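Local coordinates for transthyretin-like protein (Klebsiella pneumoniae subsp. pneumoniae, PDB 3QVA), which probably catalyses the hydrolysis of 5-hydroxyisourate to 2-oxo-4-hydroxy-4-carboxy-5-ureidoimidazoline, a step of purine metabolism, as a homotetramer of the transthyretin family, at residues A85-F89 with H100-L104; P24-V28 with W72-A76; I16-S20 with L104-G108. The contacts are given in a common frame with arbitrary orientation. Residue numbers count along the deposited sequence, not the author numbering.

Contacts 1 and 3 are buried and both use strand 99-106, sharing Leu104, but they exploit it differently. In contact 1 the strand lies across from strand 82-90 of the other sheet, and the gap is bridged mainly by aliphatic and aromatic side chains, with no hydrogen bond; in contact 3 it is hydrogen-bonded edge to edge with strand 12-18 of its own sheet. Contact 2, only partly buried, joins helix 69-75 to the loop before strand 29-34, mixing a tryptophan hydrogen bond with packing on its ring. The 16-20 and 104-108 pair meets both others: Phe103 O lies 3.0 Å from Leu17 N, and Ala25 N lies 2.8 Å from Ile16 O. Contacts 1 and 2 do not touch.

Contact 1 of 3, residues A85-F89 with H100-L104; sequences AQIDF and HLPFL
Phe103, Ile87 and Leu101 carry most of this buried contact between the two sheets of the transthyretin-fold sandwich. Segment 85-89 has regular beta conformation on strand 82-90; 103-104 is strand as well, preceded by looser chain at Leu101 and Pro102. The backbones stand well apart, with CA atoms 8.1 Å apart for Ala85 and Phe103 and 8.6 Å for Ile87 and Leu101, so side chains fill the space. Phe103 (chi1 m) directs its ring at the opposite strand, where Ile87, in the mt rotamer, sets CD1 over one face, 3.7 Å from the ring centroid, as a CH-pi contact; Ile87 CD1 to Phe103 CZ is 3.3 Å. Ala85 CB reaches Phe103 CE1 at 3.7 Å. Leu101, also mt, places CD1 almost on the normal of the Phe89 ring (chi1 p), 3.4 Å from its centroid. Gln86 and Asp88 alternate to the far side, where Asp88 makes a salt bridge with Arg84 of a second subunit; along its edge the strand pairs antiparallel with a strand of that subunit, extending the sheet. No hydrogen bond crosses between the two segments, so their attachment rests on apolar packing and CH-pi contacts.

Contact 2 of 3, residues P24-V28 with W72-A76; sequences PAEGV and WFARA
Helix 69-75 meets the irregular loop 24-28 chiefly through Trp72, the first residue of segment 72-76 and the one with the largest area covered. Its CA lies 5.9 Å from that of Val28, and its CA-to-CB bond points toward the loop. With chi1 t and chi2 78°, the indole lies along the bend of the loop. The edge of the ring is used for a hydrogen bond: Trp72 NE1 donates to Glu26 O at 2.9 Å with an angle of 156° at the hydrogen. One face of the same indole receives two methyl groups: Val28 CG2 sits 3.5 Å from the centroid of the five-membered ring, nearly on its normal, and Ala25 CB sits 4.0 Å from that of the six-membered ring, both CH-pi contacts. Gly27, between these residues, has a left-handed conformation (phi/psi 88/22) in which a CB would clash with Glu26 O. Phe73, next along the helix, instead packs on Ile105 and Pro107. One turn after Trp72, Arg75 (chi1 m, chi2 t, chi3 m) folds back toward the loop, bringing NH2 to 3.2 Å from Gly27 O. The loop itself is tied down by hydrogen bonds between Thr44 and Ala25, Gly27 and Val28. A short helix following strand 62-67 and packed against the end of the sandwich is a hallmark of the transthyretin fold.

Contact 3 of 3, residues I16-S20 with L104-G108; sequences ILDIS and LIAPG
Two parallel strands, 16-18 and 104-106, run side by side with axes 4.8 Å apart at closest approach and inclined by 35°. Leu17 pairs with Leu104 (CA-CA 5.1 Å) and Asp18 with Ile105 (4.9 Å). Ile105 stitches the pair with both its backbone polar atoms: its N donates to Leu17 O and its O accepts from Ile19 N, each at 2.8 Å. The side chains interlock on both faces. On one, Leu17 CD1 meets Leu104 CD2 at 3.8 Å, and Ile19, where the chain leaves the strand, leans across beside Leu104 and over the shallow spot left by the small Ala106, its CG1 4.0 Å from Ala106 CB. On the opposite face the bulky Ile105 (chi1 p) fits beside Ile16, with Phe73 also packed against it. Asp18 curls forward in an Asx turn: its OD1 accepts from Ser20 N at 3.0 Å and from Ser20 OG at 2.5 Å, while OD2 makes a salt bridge to Arg78. The turn tucks Ser20 against the Pro107 ring, Ser20 CB lying 3.8 Å from Pro107 CD. Ile19 and Ser20 pack on their counterparts in the fourth subunit, and Leu17 and Leu104 on Tyr113 of the third. Parallel pairing of the first strand with a late one, beside subunit interfaces, belongs to the transthyretin-type beta-sandwich and its tetramer.

Contact 1 of 3, residues A85-F89 with H100-L104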
# COMPACT_ATOMS: atom_id res chain seq x y z
N ALA A 85 3.96 10.25 -9.96
CA ALA A 85 3.02 9.17 -9.73
C ALA A 85 1.88 9.32 -10.73
O ALA A 85 1.07 10.24 -10.63
CB ALA A 85 2.51 9.21 -8.29
N GLN A 86 1.84 8.41 -11.70
CA GLN A 86 0.82 8.43 -12.73
C GLN A 86 -0.18 7.30 -12.51
O GLN A 86 0.21 6.13 -12.36
CB GLN A 86 1.46 8.31 -14.12
CG GLN A 86 0.46 8.29 -15.25
CD GLN A 86 1.11 8.14 -16.62
OE1 GLN A 86 0.87 7.15 -17.32
NE2 GLN A 86 1.93 9.11 -17.01
N ILE A 87 -1.47 7.65 -12.48
CA ILE A 87 -2.56 6.68 -12.43
C ILE A 87 -3.27 6.66 -13.78
O ILE A 87 -3.64 7.72 -14.32
CB ILE A 87 -3.59 7.01 -11.34
CG1 ILE A 87 -2.95 7.05 -9.96
CG2 ILE A 87 -4.74 5.99 -11.37
CD1 ILE A 87 -3.90 7.62 -8.90
N ASP A 88 -3.47 5.47 -14.32
CA ASP A 88 -4.18 5.31 -15.59
C ASP A 88 -5.46 4.55 -15.32
O ASP A 88 -5.43 3.42 -14.83
CB ASP A 88 -3.30 4.57 -16.58
CG ASP A 88 -2.09 5.37 -17.00
OD1 ASP A 88 -0.98 5.06 -16.52
OD2 ASP A 88 -2.27 6.33 -17.78
N PHE A 89 -6.60 5.18 -15.61
CA PHE A 89 -7.88 4.59 -15.26
C PHE A 89 -8.94 4.82 -16.33
O PHE A 89 -8.71 5.56 -17.29
CB PHE A 89 -8.36 5.08 -13.88
CG PHE A 89 -8.67 6.56 -13.82
CD1 PHE A 89 -9.98 7.01 -13.87
CD2 PHE A 89 -7.64 7.50 -13.71
CE1 PHE A 89 -10.27 8.37 -13.81
CE2 PHE A 89 -7.92 8.86 -13.65
CZ PHE A 89 -9.24 9.30 -13.70
N HIS A 100 -13.04 8.72 -6.66
CA HIS A 100 -12.09 9.28 -5.71
C HIS A 100 -10.86 8.40 -5.76
O HIS A 100 -10.93 7.22 -5.41
CB HIS A 100 -12.68 9.32 -4.30
CG HIS A 100 -11.78 9.95 -3.28
ND1 HIS A 100 -11.32 11.24 -3.39
CD2 HIS A 100 -11.27 9.46 -2.13
CE1 HIS A 100 -10.55 11.52 -2.36
NE2 HIS A 100 -10.50 10.46 -1.58
N LEU A 101 -9.75 8.96 -6.22
CA LEU A 101 -8.53 8.18 -6.45
C LEU A 101 -7.35 8.79 -5.69
O LEU A 101 -6.62 9.63 -6.24
CB LEU A 101 -8.23 8.09 -7.96
CG LEU A 101 -9.30 7.48 -8.88
CD1 LEU A 101 -8.89 7.61 -10.33
CD2 LEU A 101 -9.58 6.03 -8.55
N PRO A 102 -7.16 8.38 -4.42
CA PRO A 102 -6.08 8.93 -3.61
C PRO A 102 -4.69 8.45 -4.01
O PRO A 102 -4.56 7.43 -4.69
CB PRO A 102 -6.42 8.44 -2.19
CG PRO A 102 -7.87 8.02 -2.25
CD PRO A 102 -8.03 7.49 -3.63
N PHE A 103 -3.69 9.21 -3.58
CA PHE A 103 -2.28 8.84 -3.67
C PHE A 103 -1.74 8.75 -2.25
O PHE A 103 -1.77 9.74 -1.51
CB PHE A 103 -1.47 9.94 -4.37
CG PHE A 103 -1.78 10.11 -5.84
CD1 PHE A 103 -0.95 9.54 -6.81
CD2 PHE A 103 -2.85 10.89 -6.26
CE1 PHE A 103 -1.20 9.71 -8.17
CE2 PHE A 103 -3.12 11.07 -7.63
CZ PHE A 103 -2.29 10.48 -8.59
N LEU A 104 -1.24 7.58 -1.86
CA LEU A 104 -0.55 7.44 -0.58
C LEU A 104 0.93 7.41 -0.91
O LEU A 104 1.40 6.46 -1.51
CB LEU A 104 -0.97 6.16 0.14
CG LEU A 104 -2.46 5.91 0.34
CD1 LEU A 104 -2.67 4.66 1.20
CD2 LEU A 104 -3.15 7.11 0.96

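Contact 2 of 3, residues P24-V28 with W72-A76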
# COMPACT_ATOMS: atom_id res chain seq x y z
N PRO A 24 -1.30 15.17 5.52
CA PRO A 24 -1.73 15.47 4.15
C PRO A 24 -0.63 16.19 3.40
O PRO A 24 0.10 17.00 3.98
CB PRO A 24 -2.93 16.39 4.36
CG PRO A 24 -3.41 16.10 5.74
CD PRO A 24 -2.17 15.83 6.51
N ALA A 25 -0.51 15.90 2.11
CA ALA A 25 0.53 16.50 1.28
C ALA A 25 -0.03 17.75 0.62
O ALA A 25 -0.85 17.66 -0.29
CB ALA A 25 1.04 15.50 0.24
N GLU A 26 0.40 18.91 1.12
CA GLU A 26 -0.07 20.21 0.61
C GLU A 26 0.88 20.77 -0.44
O GLU A 26 2.10 20.79 -0.24
CB GLU A 26 -0.23 21.21 1.77
CG GLU A 26 -0.68 22.61 1.35
CD GLU A 26 -0.63 23.62 2.50
OE1 GLU A 26 -1.10 24.77 2.29
OE2 GLU A 26 -0.14 23.28 3.60
N GLY A 27 0.32 21.24 -1.55
CA GLY A 27 1.09 21.88 -2.61
C GLY A 27 1.65 20.94 -3.67
O GLY A 27 2.61 21.28 -4.35
N VAL A 28 1.05 19.76 -3.80
CA VAL A 28 1.42 18.82 -4.86
C VAL A 28 0.62 19.18 -6.10
O VAL A 28 -0.61 19.30 -6.04
CB VAL A 28 1.10 17.35 -4.48
CG1 VAL A 28 1.62 16.40 -5.56
CG2 VAL A 28 1.69 16.99 -3.13
N TRP A 72 7.73 17.60 -5.55
CA TRP A 72 7.26 17.96 -4.21
C TRP A 72 8.26 17.53 -3.13
O TRP A 72 8.61 18.33 -2.25
CB TRP A 72 5.88 17.36 -3.95
CG TRP A 72 5.24 17.78 -2.67
CD1 TRP A 72 4.62 18.96 -2.41
CD2 TRP A 72 5.14 16.99 -1.47
NE1 TRP A 72 4.14 18.97 -1.12
CE2 TRP A 72 4.45 17.78 -0.52
CE3 TRP A 72 5.57 15.71 -1.10
CZ2 TRP A 72 4.17 17.33 0.77
CZ3 TRP A 72 5.29 15.26 0.19
CH2 TRP A 72 4.60 16.07 1.11
N PHE A 73 8.76 16.29 -3.22
CA PHE A 73 9.75 15.82 -2.26
C PHE A 73 11.04 16.63 -2.37
O PHE A 73 11.64 16.98 -1.35
CB PHE A 73 10.04 14.33 -2.42
CG PHE A 73 8.98 13.43 -1.84
CD1 PHE A 73 8.37 12.45 -2.63
CD2 PHE A 73 8.61 13.54 -0.50
CE1 PHE A 73 7.40 11.60 -2.10
CE2 PHE A 73 7.63 12.70 0.04
CZ PHE A 73 7.03 11.72 -0.77
N ALA A 74 11.46 16.92 -3.60
CA ALA A 74 12.69 17.67 -3.87
C ALA A 74 12.65 19.10 -3.32
O ALA A 74 13.67 19.60 -2.82
CB ALA A 74 12.99 17.67 -5.36
N ARG A 75 11.49 19.75 -3.41
CA ARG A 75 11.30 21.10 -2.87
C ARG A 75 11.44 21.14 -1.36
O ARG A 75 11.80 22.18 -0.79
CB ARG A 75 9.94 21.67 -3.27
CG ARG A 75 9.88 22.17 -4.70
CD ARG A 75 8.65 23.05 -4.92
NE ARG A 75 7.39 22.34 -4.69
CZ ARG A 75 6.77 21.58 -5.59
NH1 ARG A 75 7.30 21.41 -6.80
NH2 ARG A 75 5.63 20.99 -5.29
N ALA A 76 11.14 20.01 -0.72
CA ALA A 76 11.30 19.84 0.72
C ALA A 76 12.67 19.27 1.07
O ALA A 76 12.94 18.96 2.23
CB ALA A 76 10.20 18.94 1.24

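Contact 3 of 3, residues I16-S20 with L104-G108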
# COMPACT_ATOMS: atom_id res chain seq x y z
N ILE A 16 -4.06 13.39 -1.29
CA ILE A 16 -2.69 12.90 -1.23
C ILE A 16 -2.19 12.96 0.20
O ILE A 16 -2.21 14.02 0.83
CB ILE A 16 -1.74 13.66 -2.19
CG1 ILE A 16 -2.30 13.64 -3.62
CG2 ILE A 16 -0.34 13.05 -2.14
CD1 ILE A 16 -1.32 14.11 -4.71
N LEU A 17 -1.78 11.81 0.72
CA LEU A 17 -1.23 11.72 2.06
C LEU A 17 0.23 11.31 1.98
O LEU A 17 0.58 10.37 1.27
CB LEU A 17 -2.01 10.70 2.87
CG LEU A 17 -3.44 11.13 3.22
CD1 LEU A 17 -4.33 9.93 3.30
CD2 LEU A 17 -3.46 11.94 4.52
N ASP A 18 1.09 12.00 2.73
CA ASP A 18 2.48 11.59 2.85
C ASP A 18 2.57 10.63 4.03
O ASP A 18 2.58 11.05 5.19
CB ASP A 18 3.40 12.80 3.04
CG ASP A 18 4.88 12.41 3.16
OD1 ASP A 18 5.22 11.21 3.07
OD2 ASP A 18 5.73 13.32 3.34
N ILE A 19 2.64 9.34 3.73
CA ILE A 19 2.63 8.34 4.78
C ILE A 19 3.99 8.22 5.48
O ILE A 19 4.10 7.56 6.51
CB ILE A 19 2.11 6.96 4.31
CG1 ILE A 19 3.15 6.26 3.42
CG2 ILE A 19 0.75 7.11 3.62
CD1 ILE A 19 2.82 4.78 3.12
N SER A 20 5.01 8.89 4.94
CA SER A 20 6.31 8.94 5.61
C SER A 20 6.22 9.81 6.88
O SER A 20 6.97 9.60 7.83
CB SER A 20 7.40 9.44 4.66
OG SER A 20 7.29 10.83 4.43
N LEU A 104 -1.24 7.58 -1.86
CA LEU A 104 -0.55 7.44 -0.58
C LEU A 104 0.93 7.41 -0.91
O LEU A 104 1.40 6.46 -1.51
CB LEU A 104 -0.97 6.16 0.14
CG LEU A 104 -2.46 5.91 0.34
CD1 LEU A 104 -2.67 4.66 1.20
CD2 LEU A 104 -3.15 7.11 0.96
N ILE A 105 1.66 8.46 -0.52
CA ILE A 105 3.02 8.64 -1.03
C ILE A 105 4.10 8.64 0.05
O ILE A 105 3.83 8.95 1.22
CB ILE A 105 3.14 9.91 -1.93
CG1 ILE A 105 3.10 11.20 -1.08
CG2 ILE A 105 2.04 9.91 -2.99
CD1 ILE A 105 3.39 12.48 -1.88
N ALA A 106 5.31 8.28 -0.37
CA ALA A 106 6.50 8.30 0.47
C ALA A 106 7.71 8.33 -0.45
O ALA A 106 7.60 7.94 -1.62
CB ALA A 106 6.53 7.05 1.38
N PRO A 107 8.88 8.79 0.06
CA PRO A 107 10.03 8.76 -0.84
C PRO A 107 10.35 7.37 -1.40
O PRO A 107 10.84 7.27 -2.52
CB PRO A 107 11.16 9.29 0.05
CG PRO A 107 10.45 10.26 0.95
CD PRO A 107 9.15 9.56 1.28
N GLY A 108 10.04 6.32 -0.64
CA GLY A 108 10.40 4.97 -1.06
C GLY A 108 9.27 4.12 -1.62
O GLY A 108 9.44 2.91 -1.78